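Local coordinates for protein 2-hydroxyhepta-2,4-diene-1,7-dioate isomerase (Corynebacterium glutamicum, PDB 4DBF) that belongs to the FAH family, binds magnesium and probably acts as an oxaloacetate decarboxylase, with a possible isomerase activity, at residues S157-F162 with E237-I242. Numbering follows the deposited sequence.
Sequences SVVLGF and EIIEFI
Of segment 237-242, Ile239 alone touches segment 157-162, where it meets two adjacent valines. Its two branches divide the work. The CG2 methyl of Ile239 meets the CG2 methyl of Val158 at 4.1 Å, and the two side chains slide by in opposite directions. The longer branch carries Ile239 CD1 to Val159 CG1, also at 4.1 Å, and here the side chains cross at about a right angle. In Ile239, CG2 lies anti to the backbone N and CG1 anti to the carbonyl carbon (chi1 -73°), which sets the branches apart. The second torsion, 145° and away from a staggered value, then swings CD1 to Val159. Val158 turns its CG2 to the helix from between its own backbone N and carbonyl carbon (chi1 -60°). The CA atoms of Val158 and Ile239 remain 9.0 Å apart, so side chains alone bridge the gap.

Val159 lies on strand 159-170 and also packs on Val141 of the antiparallel neighbour 133-143. Just beyond it, Leu160 and Gly161 both face Val142 in a classic beta bulge. Ile239 also rests on Ile254, so it joins the helix to both valines and to strand 253-255. The contact lies in the FAA-hydrolase C-terminal region, away from the magnesium sites. It buries only 88 Å². No hydrogen bond crosses it, so the fit and burial of methyl groups hold it, without directional bonds.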
loop_
_atom_site.group_PDB
_atom_site.type_symbol
_atom_site.label_atom_id
_atom_site.label_comp_id
_atom_site.label_asym_id
_atom_site.label_seq_id
_atom_site.Cartn_x
_atom_site.Cartn_y
_atom_site.Cartn_z
ATOM N N SER A 157 3.104 -6.783 -22.256
ATOM C CA SER A 157 4.530 -6.670 -22.036
ATOM C C SER A 157 4.945 -6.480 -20.565
ATOM O O SER A 157 6.057 -6.685 -20.236
ATOM C CB SER A 157 5.073 -5.544 -22.865
ATOM O OG SER A 157 4.773 -4.320 -22.279
ATOM N N VAL A 158 4.007 -6.094 -19.712
ATOM C CA VAL A 158 4.305 -5.847 -18.310
ATOM C C VAL A 158 3.767 -6.894 -17.351
ATOM O O VAL A 158 4.033 -6.813 -16.190
ATOM C CB VAL A 158 3.814 -4.474 -17.828
ATOM C CG1 VAL A 158 4.421 -3.338 -18.589
ATOM C CG2 VAL A 158 2.318 -4.395 -17.796
ATOM N N VAL A 159 2.991 -7.841 -17.836
ATOM C CA VAL A 159 2.484 -8.847 -16.940
ATOM C C VAL A 159 3.270 -10.165 -16.914
ATOM O O VAL A 159 3.581 -10.736 -17.924
ATOM C CB VAL A 159 0.943 -9.026 -16.929
ATOM C CG1 VAL A 159 0.162 -7.932 -17.607
ATOM C CG2 VAL A 159 0.474 -10.430 -17.198
ATOM N N LEU A 160 3.580 -10.594 -15.711
ATOM C CA LEU A 160 4.172 -11.867 -15.492
ATOM C C LEU A 160 3.172 -12.972 -15.760
ATOM O O LEU A 160 3.472 -13.887 -16.425
ATOM C CB LEU A 160 4.713 -11.996 -14.075
ATOM C CG LEU A 160 5.294 -13.334 -13.685
ATOM C CD1 LEU A 160 6.462 -13.753 -14.520
ATOM C CD2 LEU A 160 5.581 -13.508 -12.215
ATOM N N GLY A 161 2.005 -12.866 -15.175
ATOM C CA GLY A 161 0.995 -13.886 -15.353
ATOM C C GLY A 161 -0.253 -13.588 -14.555
ATOM O O GLY A 161 -0.427 -12.460 -14.020
ATOM N N PHE A 162 -1.127 -14.588 -14.485
ATOM C CA PHE A 162 -2.436 -14.385 -13.879
ATOM C C PHE A 162 -2.479 -15.257 -12.641
ATOM O O PHE A 162 -1.884 -16.314 -12.641
ATOM C CB PHE A 162 -3.597 -14.828 -14.823
ATOM C CG PHE A 162 -3.877 -13.835 -15.927
ATOM C CD1 PHE A 162 -3.706 -12.471 -15.727
ATOM C CD2 PHE A 162 -4.313 -14.267 -17.182
ATOM C CE1 PHE A 162 -3.927 -11.541 -16.786
ATOM C CE2 PHE A 162 -4.580 -13.331 -18.215
ATOM C CZ PHE A 162 -4.366 -11.977 -18.004
ATOM N N GLU A 237 -7.004 -1.507 -20.554
ATOM C CA GLU A 237 -7.407 -0.203 -20.077
ATOM C C GLU A 237 -7.150 -0.108 -18.537
ATOM O O GLU A 237 -6.776 0.945 -18.045
ATOM C CB GLU A 237 -8.890 0.058 -20.335
ATOM C CG GLU A 237 -9.318 1.405 -19.865
ATOM C CD GLU A 237 -10.804 1.726 -20.077
ATOM O OE1 GLU A 237 -11.570 0.869 -20.596
ATOM O OE2 GLU A 237 -11.177 2.862 -19.678
ATOM N N ILE A 238 -7.377 -1.202 -17.813
ATOM C CA ILE A 238 -7.044 -1.196 -16.355
ATOM C C ILE A 238 -5.557 -0.835 -16.150
ATOM O O ILE A 238 -5.205 0.049 -15.368
ATOM C CB ILE A 238 -7.311 -2.567 -15.756
ATOM C CG1 ILE A 238 -8.824 -2.864 -15.845
ATOM C CG2 ILE A 238 -6.885 -2.600 -14.240
ATOM C CD1 ILE A 238 -9.190 -4.313 -15.372
ATOM N N ILE A 239 -4.674 -1.525 -16.839
ATOM C CA ILE A 239 -3.248 -1.261 -16.711
ATOM C C ILE A 239 -2.812 0.175 -17.096
ATOM O O ILE A 239 -2.033 0.783 -16.428
ATOM C CB ILE A 239 -2.436 -2.364 -17.385
ATOM C CG1 ILE A 239 -2.491 -3.619 -16.541
ATOM C CG2 ILE A 239 -1.009 -1.967 -17.567
ATOM C CD1 ILE A 239 -2.496 -4.889 -17.304
ATOM N N GLU A 240 -3.389 0.704 -18.151
ATOM C CA GLU A 240 -3.140 2.066 -18.556
ATOM C C GLU A 240 -3.624 3.086 -17.522
ATOM O O GLU A 240 -2.955 4.043 -17.195
ATOM C CB GLU A 240 -3.855 2.297 -19.852
ATOM C CG GLU A 240 -3.763 3.678 -20.377
ATOM C CD GLU A 240 -4.498 3.807 -21.680
ATOM O OE1 GLU A 240 -5.692 3.968 -21.640
ATOM O OE2 GLU A 240 -3.879 3.717 -22.725
ATOM N N PHE A 241 -4.821 2.841 -17.023
ATOM C CA PHE A 241 -5.434 3.662 -15.994
ATOM C C PHE A 241 -4.607 3.732 -14.699
ATOM O O PHE A 241 -4.342 4.745 -14.185
ATOM C CB PHE A 241 -6.816 3.097 -15.722
ATOM C CG PHE A 241 -7.599 3.834 -14.684
ATOM C CD1 PHE A 241 -8.153 5.036 -14.961
ATOM C CD2 PHE A 241 -7.844 3.278 -13.474
ATOM C CE1 PHE A 241 -8.895 5.688 -14.031
ATOM C CE2 PHE A 241 -8.572 3.927 -12.535
ATOM C CZ PHE A 241 -9.105 5.129 -12.818
ATOM N N ILE A 242 -4.185 2.592 -14.231
ATOM C CA ILE A 242 -3.390 2.511 -13.041
ATOM C C ILE A 242 -2.029 3.149 -13.250
ATOM O O ILE A 242 -1.677 4.011 -12.533
ATOM C CB ILE A 242 -3.252 1.067 -12.573
ATOM C CG1 ILE A 242 -4.607 0.501 -12.193
ATOM C CG2 ILE A 242 -2.286 0.972 -11.430
ATOM C CD1 ILE A 242 -4.542 -0.933 -11.789
#